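Local coordinates for cytoplasmic protein (Cryptococcus neoformans var. grubii serotype A, PDB 7LPO) that probably hydrolyses steryl beta-glucosides, releasing glucose from the sterol, as a glycosidase of glycosyl hydrolase family 5, at residues Leu91-Tyr96 with Thr653-Gly658; Ser107-Gly112 with Ile241-Glu246; Asn208-Thr213 with Thr365-His370; Trp316-Met321 with Leu459-Trp464. All coordinates share one frame; numbering follows the deposited sequence. Where two conformers were deposited one is given.

How the interactions relate
Four contacts are spread through a family 5 glycosidase whose parallel strands belong to a TIM barrel. Interaction 1 spans the longest loop, and the other three are nested within it. Interactions 2 and 3 interleave along the sequence, as do 3 and 4, whereas 2 is complete before 4 opens. Interaction 1 lies where helix 83-93 meets helix 652-656, its centre about 47 Å from that of interaction 3. Interactions 2 and 3 are nearer, about 24 Å between centres, and interaction 4 sits about 12 Å from interaction 3 by nearest atoms. No two touch. Interactions 1 and 2 flank barrel strand 98-104 in sequence, through helices 83-93 and 105-109; 3 and 4 involve helix 206-221 and strand 311-319.

Interaction 1 (Leu91-Tyr96 with Thr653-Gly658); sequences LKAWGY and TLILDG
W94 reaches across to helix 652-656 and donates its indole N-H to the backbone carbonyl of I655. The NE1 to O distance is 3.0 Å and the bond is nearly straight, 164° at the hydrogen. I655 O lies in the plane of the indole, at its edge; seen from the carbonyl, the donor sits well to the side, with a C=O...N angle of 113°. With CG anti to its own carbonyl carbon (chi1 -77°), the W94 ring swings out toward the partner helix.

The apolar part sits beside this bond. A93 CB packs against I655 CG2 at 3.5 Å and L654 CD2 at 4.0 Å, and I655 CG2 also meets W94 CD1 at 3.9 Å, so one methyl touches both the alanine and the indole.

Behind W94, G95 ends helix 83-93 in a Schellman motif. F665 meets the indole edge-to-face, while F713 and V714, in the C-terminal family region, pack on I655, which thus touches both that region and the barrel part. A carbonyl in the last turn of helix 652-656 thus receives an indole N-H within a largely apolar, buried contact, a directional bond that fixes how the indole is turned against I655.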
# COMPACT_ATOMS: atom_id res chain seq x y z
N LEU A 91 -4.57 18.40 4.61
CA LEU A 91 -5.20 17.30 3.88
C LEU A 91 -6.68 17.57 3.65
O LEU A 91 -7.21 17.33 2.56
CB LEU A 91 -4.99 15.99 4.63
CG LEU A 91 -3.54 15.56 4.82
CD1 LEU A 91 -3.43 14.32 5.71
CD2 LEU A 91 -2.88 15.29 3.46
N LYS A 92 -7.37 18.10 4.66
CA LYS A 92 -8.79 18.39 4.49
C LYS A 92 -9.01 19.52 3.49
O LYS A 92 -9.92 19.46 2.66
CB LYS A 92 -9.42 18.75 5.84
CG LYS A 92 -10.92 18.46 5.90
CD LYS A 92 -11.17 16.97 6.08
CE LYS A 92 -12.65 16.63 6.10
NZ LYS A 92 -13.10 15.97 4.84
N ALA A 93 -8.17 20.56 3.55
CA ALA A 93 -8.29 21.68 2.62
C ALA A 93 -8.03 21.26 1.17
O ALA A 93 -8.51 21.93 0.25
CB ALA A 93 -7.32 22.80 3.02
N TRP A 94 -7.28 20.18 0.96
CA TRP A 94 -7.06 19.62 -0.36
C TRP A 94 -8.23 18.77 -0.83
O TRP A 94 -8.16 18.18 -1.91
CB TRP A 94 -5.79 18.77 -0.37
CG TRP A 94 -4.50 19.54 -0.42
CD1 TRP A 94 -4.32 20.83 -0.86
CD2 TRP A 94 -3.21 19.08 -0.02
NE1 TRP A 94 -2.99 21.18 -0.76
CE2 TRP A 94 -2.30 20.13 -0.23
CE3 TRP A 94 -2.73 17.87 0.50
CZ2 TRP A 94 -0.94 20.01 0.06
CZ3 TRP A 94 -1.38 17.75 0.80
CH2 TRP A 94 -0.50 18.82 0.57
N GLY A 95 -9.31 18.70 -0.04
CA GLY A 95 -10.50 17.98 -0.42
C GLY A 95 -10.55 16.54 0.03
O GLY A 95 -11.55 15.86 -0.25
N TYR A 96 -9.53 16.05 0.72
CA TYR A 96 -9.50 14.64 1.11
C TYR A 96 -10.44 14.36 2.27
O TYR A 96 -10.61 15.19 3.16
CB TYR A 96 -8.07 14.25 1.47
CG TYR A 96 -7.12 14.35 0.30
CD1 TYR A 96 -7.55 14.09 -1.00
CD2 TYR A 96 -5.80 14.72 0.48
CE1 TYR A 96 -6.70 14.18 -2.07
CE2 TYR A 96 -4.93 14.81 -0.59
CZ TYR A 96 -5.39 14.55 -1.86
OH TYR A 96 -4.54 14.66 -2.93
N THR A 653 -1.01 29.64 1.80
CA THR A 653 0.21 28.97 2.22
C THR A 653 -0.06 27.57 2.75
O THR A 653 0.78 26.68 2.60
CB THR A 653 0.92 29.80 3.29
OG1 THR A 653 1.39 31.02 2.70
CG2 THR A 653 2.09 29.05 3.90
N LEU A 654 -1.22 27.35 3.38
CA LEU A 654 -1.55 26.02 3.87
C LEU A 654 -1.60 25.00 2.73
O LEU A 654 -1.06 23.89 2.84
CB LEU A 654 -2.90 26.05 4.60
CG LEU A 654 -3.42 24.70 5.08
CD1 LEU A 654 -2.58 24.17 6.23
CD2 LEU A 654 -4.88 24.83 5.51
N ILE A 655 -2.25 25.36 1.62
CA ILE A 655 -2.46 24.39 0.55
C ILE A 655 -1.37 24.42 -0.51
O ILE A 655 -1.38 23.57 -1.42
CB ILE A 655 -3.83 24.62 -0.13
CG1 ILE A 655 -3.98 26.07 -0.60
CG2 ILE A 655 -4.96 24.26 0.84
CD1 ILE A 655 -5.29 26.34 -1.29
N LEU A 656 -0.43 25.33 -0.44
CA LEU A 656 0.62 25.42 -1.45
C LEU A 656 2.02 25.22 -0.90
O LEU A 656 2.83 24.54 -1.54
CB LEU A 656 0.57 26.78 -2.15
CG LEU A 656 -0.69 27.17 -2.90
CD1 LEU A 656 -0.54 28.58 -3.47
CD2 LEU A 656 -0.98 26.16 -4.00
N ASP A 657 2.34 25.80 0.25
CA ASP A 657 3.72 25.85 0.70
C ASP A 657 4.17 24.49 1.21
O ASP A 657 3.54 23.93 2.12
CB ASP A 657 3.87 26.91 1.78
CG ASP A 657 5.31 27.26 2.06
OD1 ASP A 657 6.08 27.42 1.09
OD2 ASP A 657 5.67 27.37 3.25
N GLY A 658 5.26 23.97 0.65
CA GLY A 658 5.72 22.63 0.93
C GLY A 658 5.18 21.56 -0.00
O GLY A 658 5.72 20.45 -0.01

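Interaction 2 (Ser107-Gly112 with Ile241-Glu246); sequences SLEHAG and IDAVGE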
# COMPACT_ATOMS: atom_id res chain seq x y z
N SER A 107 5.52 -2.39 15.69
CA SER A 107 5.20 -1.33 16.64
C SER A 107 4.26 -1.82 17.73
O SER A 107 4.19 -1.19 18.80
CB SER A 107 4.59 -0.12 15.90
OG SER A 107 3.30 -0.41 15.39
N LEU A 108 3.56 -2.93 17.50
CA LEU A 108 2.64 -3.48 18.48
C LEU A 108 3.24 -4.58 19.35
O LEU A 108 2.76 -4.78 20.47
CB LEU A 108 1.40 -4.07 17.78
CG LEU A 108 0.48 -3.13 17.01
CD1 LEU A 108 -0.60 -3.94 16.29
CD2 LEU A 108 -0.16 -2.09 17.92
N GLU A 109 4.27 -5.30 18.88
CA GLU A 109 4.75 -6.48 19.59
C GLU A 109 6.27 -6.60 19.56
O GLU A 109 6.81 -7.70 19.63
CB GLU A 109 4.10 -7.75 19.01
CG GLU A 109 4.05 -8.96 19.93
CD GLU A 109 3.17 -10.10 19.38
OE1 GLU A 109 2.77 -10.06 18.21
OE2 GLU A 109 2.87 -11.04 20.13
N HIS A 110 6.97 -5.47 19.48
CA HIS A 110 8.43 -5.49 19.43
C HIS A 110 9.04 -6.07 20.69
O HIS A 110 10.14 -6.63 20.65
CB HIS A 110 8.97 -4.09 19.22
CG HIS A 110 8.39 -3.08 20.16
ND1 HIS A 110 8.87 -2.89 21.44
CD2 HIS A 110 7.36 -2.21 20.00
CE1 HIS A 110 8.16 -1.94 22.03
NE2 HIS A 110 7.24 -1.52 21.19
N ALA A 111 8.37 -5.92 21.84
CA ALA A 111 8.95 -6.37 23.10
C ALA A 111 9.11 -7.88 23.19
O ALA A 111 9.95 -8.35 23.95
CB ALA A 111 8.09 -5.88 24.27
N GLY A 112 8.32 -8.64 22.45
CA GLY A 112 8.39 -10.08 22.48
C GLY A 112 7.01 -10.67 22.26
O GLY A 112 6.00 -9.97 22.28
N ILE A 241 -2.22 -12.11 13.87
CA ILE A 241 -3.65 -11.88 14.02
C ILE A 241 -3.99 -11.45 15.44
O ILE A 241 -4.85 -10.59 15.65
CB ILE A 241 -4.42 -13.15 13.59
CG1 ILE A 241 -4.20 -13.40 12.09
CG2 ILE A 241 -5.91 -13.03 13.91
CD1 ILE A 241 -4.75 -14.71 11.57
N ASP A 242 -3.30 -12.02 16.43
CA ASP A 242 -3.51 -11.59 17.81
C ASP A 242 -3.09 -10.14 18.01
O ASP A 242 -3.76 -9.39 18.73
CB ASP A 242 -2.73 -12.48 18.78
CG ASP A 242 -3.43 -13.81 19.06
OD1 ASP A 242 -4.50 -14.06 18.47
OD2 ASP A 242 -2.88 -14.60 19.88
N ALA A 243 -1.97 -9.74 17.42
CA ALA A 243 -1.49 -8.38 17.64
C ALA A 243 -2.44 -7.37 17.02
O ALA A 243 -2.83 -6.40 17.68
CB ALA A 243 -0.09 -8.22 17.07
N VAL A 244 -2.82 -7.57 15.76
CA VAL A 244 -3.83 -6.70 15.15
C VAL A 244 -5.12 -6.77 15.95
O VAL A 244 -5.77 -5.75 16.22
CB VAL A 244 -4.05 -7.07 13.68
CG1 VAL A 244 -5.14 -6.16 13.05
CG2 VAL A 244 -2.75 -6.96 12.90
N GLY A 245 -5.50 -7.98 16.38
CA GLY A 245 -6.72 -8.13 17.15
C GLY A 245 -6.70 -7.35 18.45
O GLY A 245 -7.74 -6.87 18.90
N GLU A 246 -5.53 -7.20 19.05
CA GLU A 246 -5.43 -6.43 20.29
C GLU A 246 -5.60 -4.94 20.03
O GLU A 246 -6.17 -4.22 20.87
CB GLU A 246 -4.09 -6.70 20.97
CG GLU A 246 -4.00 -8.05 21.64
CD GLU A 246 -4.81 -8.13 22.91
OE1 GLU A 246 -4.88 -7.13 23.65
OE2 GLU A 246 -5.38 -9.20 23.17
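L108 and E109 both lean on A243, one with a methyl and the other with a carboxylate, and no hydrogen bond crosses between 107-112 and 241-246. The apolar share belongs to L108. Its CD1 settles on the backbone of helix 232-254, 3.6 Å from A243 O and 4.3 Å from V244 N, while the methyl A243 CB stays a looser 4.4 Å from the same CD1. The leucine CG stands anti to its carbonyl carbon (chi1 -64°), which sends the branch across to the helix. M121 of helix 118-133 packs on L108 as well. The small A243 side chain lets the two backbones come close, with the CA atoms of L108 and A243 6.5 Å apart.

Here the first turn after a barrel strand packs on a longer helix: 105-109 follows strand 98-104 of the TIM barrel, and helix 232-254 precedes strand 263-267 of the same parallel set. On its far flank, helix 232-254 is met by helix 400-419, where Y412 and I416 touch V244.

The polar share is the end of E109. Its chain runs extended, with CG anti to the backbone N (chi1 -157°), and carries OE1 to 3.6 Å from A243 CB, a van der Waals contact. The carboxylate is held from its own side of the contact: W105 NE1 bonds OE1, and the backbone N of K114 bonds OE2. The neighbouring acid, D242, turns to a different partner, with OD1 in a salt bridge to R415; E109 OE2 and D242 OD2 remain 6.8 Å apart.

Interaction 3 (Asn208-Thr213 with Thr365-His370); sequences NQTIWT and TCIWAH
W368 reaches helix 206-221 with its indole, its N-H edge on T210 and its six-membered ring against T213, one turn on. From CB, the side chain heads toward the helix, CG lying anti to the carbonyl carbon (chi1 -57°). On the five-membered ring, CD1 passes 4.0 Å from T210 OG1. The next atom, NE1, makes the polar link: its N-H is donated to T210 OG1 at 3.1 Å, almost straight at 168°, with the oxygen close to the ring plane. That hydroxyl also pairs with the L206 carbonyl one turn back in its own helix, so two bonds fix its place.

Past the nitrogen, CZ2 runs beside the threonine's methyl, with T210 CG2 at 3.9 Å. At the far end of the six-membered ring, CH2 meets the methyl of T213, CG2, at 3.6 Å, an oblique contact.

While the T213 methyl meets the ring, its hydroxyl is engaged within its own helix: OG1 bonds to Q209 O at 2.7 Å, and it pairs with L276 N too. One face of the indole is covered toward its rim by CG2 of I367, the residue just before it, and F387 meets the ring edge-to-face.

W368 sits on a short, weakly bonded helix at about 367-370, at whose N-cap C366 takes the N-H of A369 on its sulfur, a capping bond. This is helix-to-helix packing: a tryptophan near the start of a short helix with a cysteine N-cap is tied to the flank of helix 206-221 by one N-H bond and two threonine methyls.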
# COMPACT_ATOMS: atom_id res chain seq x y z
N ASN A 208 13.10 -13.78 2.67
CA ASN A 208 11.68 -13.65 2.38
C ASN A 208 11.13 -14.94 1.77
O ASN A 208 9.97 -15.31 2.02
CB ASN A 208 11.43 -12.48 1.42
CG ASN A 208 11.15 -11.18 2.14
OD1 ASN A 208 10.00 -10.76 2.25
ND2 ASN A 208 12.21 -10.53 2.63
N GLN A 209 11.91 -15.60 0.91
CA GLN A 209 11.43 -16.82 0.27
C GLN A 209 11.13 -17.88 1.32
O GLN A 209 10.16 -18.64 1.20
CB GLN A 209 12.46 -17.34 -0.74
CG GLN A 209 12.44 -16.60 -2.06
CD GLN A 209 13.66 -16.90 -2.92
OE1 GLN A 209 14.77 -17.08 -2.41
NE2 GLN A 209 13.45 -16.96 -4.22
N THR A 210 11.94 -17.93 2.37
CA THR A 210 11.69 -18.89 3.45
C THR A 210 10.55 -18.42 4.33
O THR A 210 9.60 -19.17 4.58
CB THR A 210 12.96 -19.07 4.28
OG1 THR A 210 13.99 -19.61 3.44
CG2 THR A 210 12.71 -20.03 5.45
N ILE A 211 10.62 -17.17 4.80
CA ILE A 211 9.73 -16.72 5.85
C ILE A 211 8.29 -16.71 5.37
O ILE A 211 7.38 -17.12 6.09
CB ILE A 211 10.16 -15.33 6.36
CG1 ILE A 211 11.47 -15.45 7.14
CG2 ILE A 211 9.08 -14.72 7.25
CD1 ILE A 211 12.18 -14.12 7.36
N TRP A 212 8.06 -16.24 4.13
CA TRP A 212 6.70 -16.21 3.60
C TRP A 212 6.16 -17.61 3.35
O TRP A 212 4.96 -17.83 3.50
CB TRP A 212 6.67 -15.38 2.32
CG TRP A 212 6.73 -13.92 2.55
CD1 TRP A 212 7.74 -13.08 2.19
CD2 TRP A 212 5.75 -13.11 3.21
NE1 TRP A 212 7.44 -11.79 2.57
CE2 TRP A 212 6.22 -11.78 3.20
CE3 TRP A 212 4.51 -13.38 3.80
CZ2 TRP A 212 5.50 -10.72 3.75
CZ3 TRP A 212 3.79 -12.32 4.35
CH2 TRP A 212 4.30 -11.01 4.32
N THR A 213 7.02 -18.56 2.97
CA THR A 213 6.56 -19.94 2.83
C THR A 213 6.14 -20.51 4.19
O THR A 213 5.13 -21.22 4.29
CB THR A 213 7.67 -20.79 2.20
OG1 THR A 213 8.04 -20.26 0.93
CG2 THR A 213 7.23 -22.23 2.00
N THR A 365 21.54 -25.37 9.67
CA THR A 365 21.65 -25.95 8.34
C THR A 365 20.37 -25.59 7.59
O THR A 365 19.40 -25.13 8.19
CB THR A 365 21.89 -27.46 8.43
OG1 THR A 365 22.15 -27.99 7.12
CG2 THR A 365 20.71 -28.17 9.03
N CYS A 366 20.40 -25.76 6.27
CA CYS A 366 19.27 -25.34 5.45
C CYS A 366 18.02 -26.14 5.78
O CYS A 366 18.04 -27.38 5.74
CB CYS A 366 19.60 -25.49 3.96
SG CYS A 366 18.27 -24.99 2.86
N ILE A 367 16.93 -25.43 6.08
CA ILE A 367 15.68 -26.10 6.42
C ILE A 367 15.05 -26.76 5.20
O ILE A 367 14.30 -27.74 5.35
CB ILE A 367 14.73 -25.09 7.09
CG1 ILE A 367 13.58 -25.82 7.80
CG2 ILE A 367 14.17 -24.09 6.08
CD1 ILE A 367 14.06 -26.76 8.93
N TRP A 368 15.37 -26.29 3.99
CA TRP A 368 14.80 -26.90 2.79
C TRP A 368 15.54 -28.17 2.41
O TRP A 368 14.91 -29.15 2.00
CB TRP A 368 14.80 -25.88 1.65
CG TRP A 368 14.05 -24.66 2.06
CD1 TRP A 368 14.53 -23.38 2.13
CD2 TRP A 368 12.68 -24.60 2.49
NE1 TRP A 368 13.54 -22.54 2.58
CE2 TRP A 368 12.40 -23.26 2.80
CE3 TRP A 368 11.68 -25.56 2.65
CZ2 TRP A 368 11.15 -22.85 3.24
CZ3 TRP A 368 10.44 -25.16 3.09
CH2 TRP A 368 10.18 -23.81 3.38
N ALA A 369 16.86 -28.17 2.57
CA ALA A 369 17.61 -29.42 2.48
C ALA A 369 17.10 -30.42 3.51
O ALA A 369 16.99 -31.62 3.23
CB ALA A 369 19.10 -29.16 2.69
N HIS A 370 16.78 -29.93 4.71
CA HIS A 370 16.31 -30.81 5.78
C HIS A 370 14.97 -31.43 5.45
O HIS A 370 14.62 -32.46 6.03
CB HIS A 370 16.22 -30.02 7.08
CG HIS A 370 15.97 -30.88 8.28
ND1 HIS A 370 16.78 -31.94 8.61
CD2 HIS A 370 15.00 -30.84 9.22
CE1 HIS A 370 16.33 -32.51 9.71
NE2 HIS A 370 15.24 -31.87 10.09

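Interaction 4 (Trp316-Met321 with Leu459-Trp464); sequences WNFGPM and LMTKHW
The end of strand 311-319 passes the last turn of helix 456-461, with the CA atoms of F318 and T461 7.6 Å apart at the closest pairing of the two backbones. F318 carries the contact, its ring directed at the helix with CG anti to the backbone N (chi1 -161°). M460 CB stands over the centre of one ring face, 4.0 Å from the centroid and only 10° from the ring normal, a CH-pi contact. M460 CG follows at 4.1 Å from F318 CE2, so the first two side-chain carbons of M460, CB and CG, meet the ring.

The strand belongs to an antiparallel three-stranded sheet, 294-295, 311-319 and 322-331, and the contact sets this sheet against helix 456-461, which follows the barrel strand 447-449. P323, from the next strand, also touches F318, and M197 packs on M460.

The second helix residue, T461, adds its methyl, with CG2 3.9 Å from F318 CD1, an oblique approach. Its hydroxyl turns back to its own helix, where OG1 pairs with the carbonyl of L457. Both side chains cross the phenylalanine at about a right angle. Beyond T461 the chain leaves the helix at K462, whose NZ forms a salt bridge with D527.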
# COMPACT_ATOMS: atom_id res chain seq x y z
N TRP A 316 20.71 -8.06 -12.99
CA TRP A 316 19.72 -7.52 -13.90
C TRP A 316 19.67 -6.01 -13.84
O TRP A 316 19.72 -5.42 -12.76
CB TRP A 316 18.34 -8.09 -13.58
CG TRP A 316 18.23 -9.52 -13.93
CD1 TRP A 316 18.65 -10.58 -13.18
CD2 TRP A 316 17.68 -10.05 -15.12
NE1 TRP A 316 18.39 -11.75 -13.84
CE2 TRP A 316 17.79 -11.46 -15.04
CE3 TRP A 316 17.09 -9.48 -16.25
CZ2 TRP A 316 17.33 -12.30 -16.05
CZ3 TRP A 316 16.64 -10.31 -17.24
CH2 TRP A 316 16.76 -11.71 -17.15
N ASN A 317 19.53 -5.39 -15.01
CA ASN A 317 19.28 -3.96 -15.14
C ASN A 317 17.84 -3.75 -15.57
O ASN A 317 17.26 -4.60 -16.25
CB ASN A 317 20.23 -3.33 -16.16
CG ASN A 317 21.69 -3.51 -15.80
OD1 ASN A 317 22.08 -3.35 -14.64
ND2 ASN A 317 22.51 -3.86 -16.79
N PHE A 318 17.27 -2.62 -15.20
CA PHE A 318 15.93 -2.25 -15.62
C PHE A 318 16.04 -1.33 -16.84
O PHE A 318 16.46 -0.18 -16.72
CB PHE A 318 15.15 -1.58 -14.50
CG PHE A 318 13.67 -1.60 -14.72
CD1 PHE A 318 13.06 -0.65 -15.53
CD2 PHE A 318 12.87 -2.58 -14.13
CE1 PHE A 318 11.69 -0.68 -15.75
CE2 PHE A 318 11.50 -2.60 -14.35
CZ PHE A 318 10.91 -1.66 -15.16
N GLY A 319 15.67 -1.86 -18.01
CA GLY A 319 15.69 -1.10 -19.24
C GLY A 319 14.33 -0.51 -19.57
O GLY A 319 13.38 -0.64 -18.79
N PRO A 320 14.21 0.13 -20.73
CA PRO A 320 12.93 0.75 -21.08
C PRO A 320 11.78 -0.23 -21.25
O PRO A 320 10.62 0.14 -21.04
CB PRO A 320 13.22 1.48 -22.40
CG PRO A 320 14.43 0.75 -22.98
CD PRO A 320 15.25 0.34 -21.76
N MET A 321 12.07 -1.48 -21.62
CA MET A 321 11.05 -2.51 -21.76
C MET A 321 11.08 -3.51 -20.60
O MET A 321 10.52 -4.60 -20.72
CB MET A 321 11.23 -3.25 -23.08
CG MET A 321 11.03 -2.39 -24.32
SD MET A 321 9.37 -1.72 -24.42
CE MET A 321 9.26 -1.42 -26.19
N LEU A 459 7.66 4.53 -11.62
CA LEU A 459 8.18 4.23 -10.30
C LEU A 459 9.61 3.70 -10.37
O LEU A 459 10.49 4.16 -9.64
CB LEU A 459 7.27 3.23 -9.61
CG LEU A 459 7.45 2.97 -8.12
CD1 LEU A 459 7.17 4.21 -7.33
CD2 LEU A 459 6.53 1.83 -7.69
N MET A 460 9.86 2.73 -11.25
CA MET A 460 11.17 2.08 -11.24
C MET A 460 12.26 2.94 -11.88
O MET A 460 13.41 2.91 -11.44
CB MET A 460 11.09 0.74 -11.96
CG MET A 460 9.99 -0.18 -11.46
SD MET A 460 10.18 -0.66 -9.71
CE MET A 460 11.73 -1.52 -9.77
N THR A 461 11.93 3.69 -12.93
CA THR A 461 12.93 4.49 -13.63
C THR A 461 13.06 5.88 -13.04
O THR A 461 14.00 6.61 -13.43
CB THR A 461 12.59 4.60 -15.11
OG1 THR A 461 11.37 5.33 -15.27
CG2 THR A 461 12.44 3.22 -15.73
N LYS A 462 12.17 6.27 -12.13
CA LYS A 462 12.12 7.63 -11.57
C LYS A 462 12.27 8.69 -12.68
O LYS A 462 13.04 9.63 -12.58
CB LYS A 462 13.20 7.79 -10.48
CG LYS A 462 13.00 6.75 -9.37
CD LYS A 462 13.96 6.92 -8.23
CE LYS A 462 13.46 6.16 -7.00
NZ LYS A 462 14.45 6.20 -5.90
N HIS A 463 11.48 8.48 -13.73
CA HIS A 463 11.46 9.36 -14.90
C HIS A 463 10.06 9.29 -15.48
O HIS A 463 9.46 8.21 -15.56
CB HIS A 463 12.51 8.93 -15.93
CG HIS A 463 12.71 9.92 -17.03
ND1 HIS A 463 13.75 10.83 -17.03
CD2 HIS A 463 12.02 10.13 -18.18
CE1 HIS A 463 13.68 11.57 -18.13
NE2 HIS A 463 12.64 11.17 -18.84
N TRP A 464 9.52 10.44 -15.88
CA TRP A 464 8.28 10.48 -16.64
C TRP A 464 8.67 10.29 -18.09
O TRP A 464 9.18 11.22 -18.73
CB TRP A 464 7.53 11.78 -16.43
CG TRP A 464 6.29 11.85 -17.27
CD1 TRP A 464 6.01 12.79 -18.21
CD2 TRP A 464 5.18 10.94 -17.25
NE1 TRP A 464 4.78 12.53 -18.78
CE2 TRP A 464 4.25 11.41 -18.21
CE3 TRP A 464 4.88 9.79 -16.52
CZ2 TRP A 464 3.04 10.76 -18.44
CZ3 TRP A 464 3.68 9.15 -16.75
CH2 TRP A 464 2.77 9.63 -17.71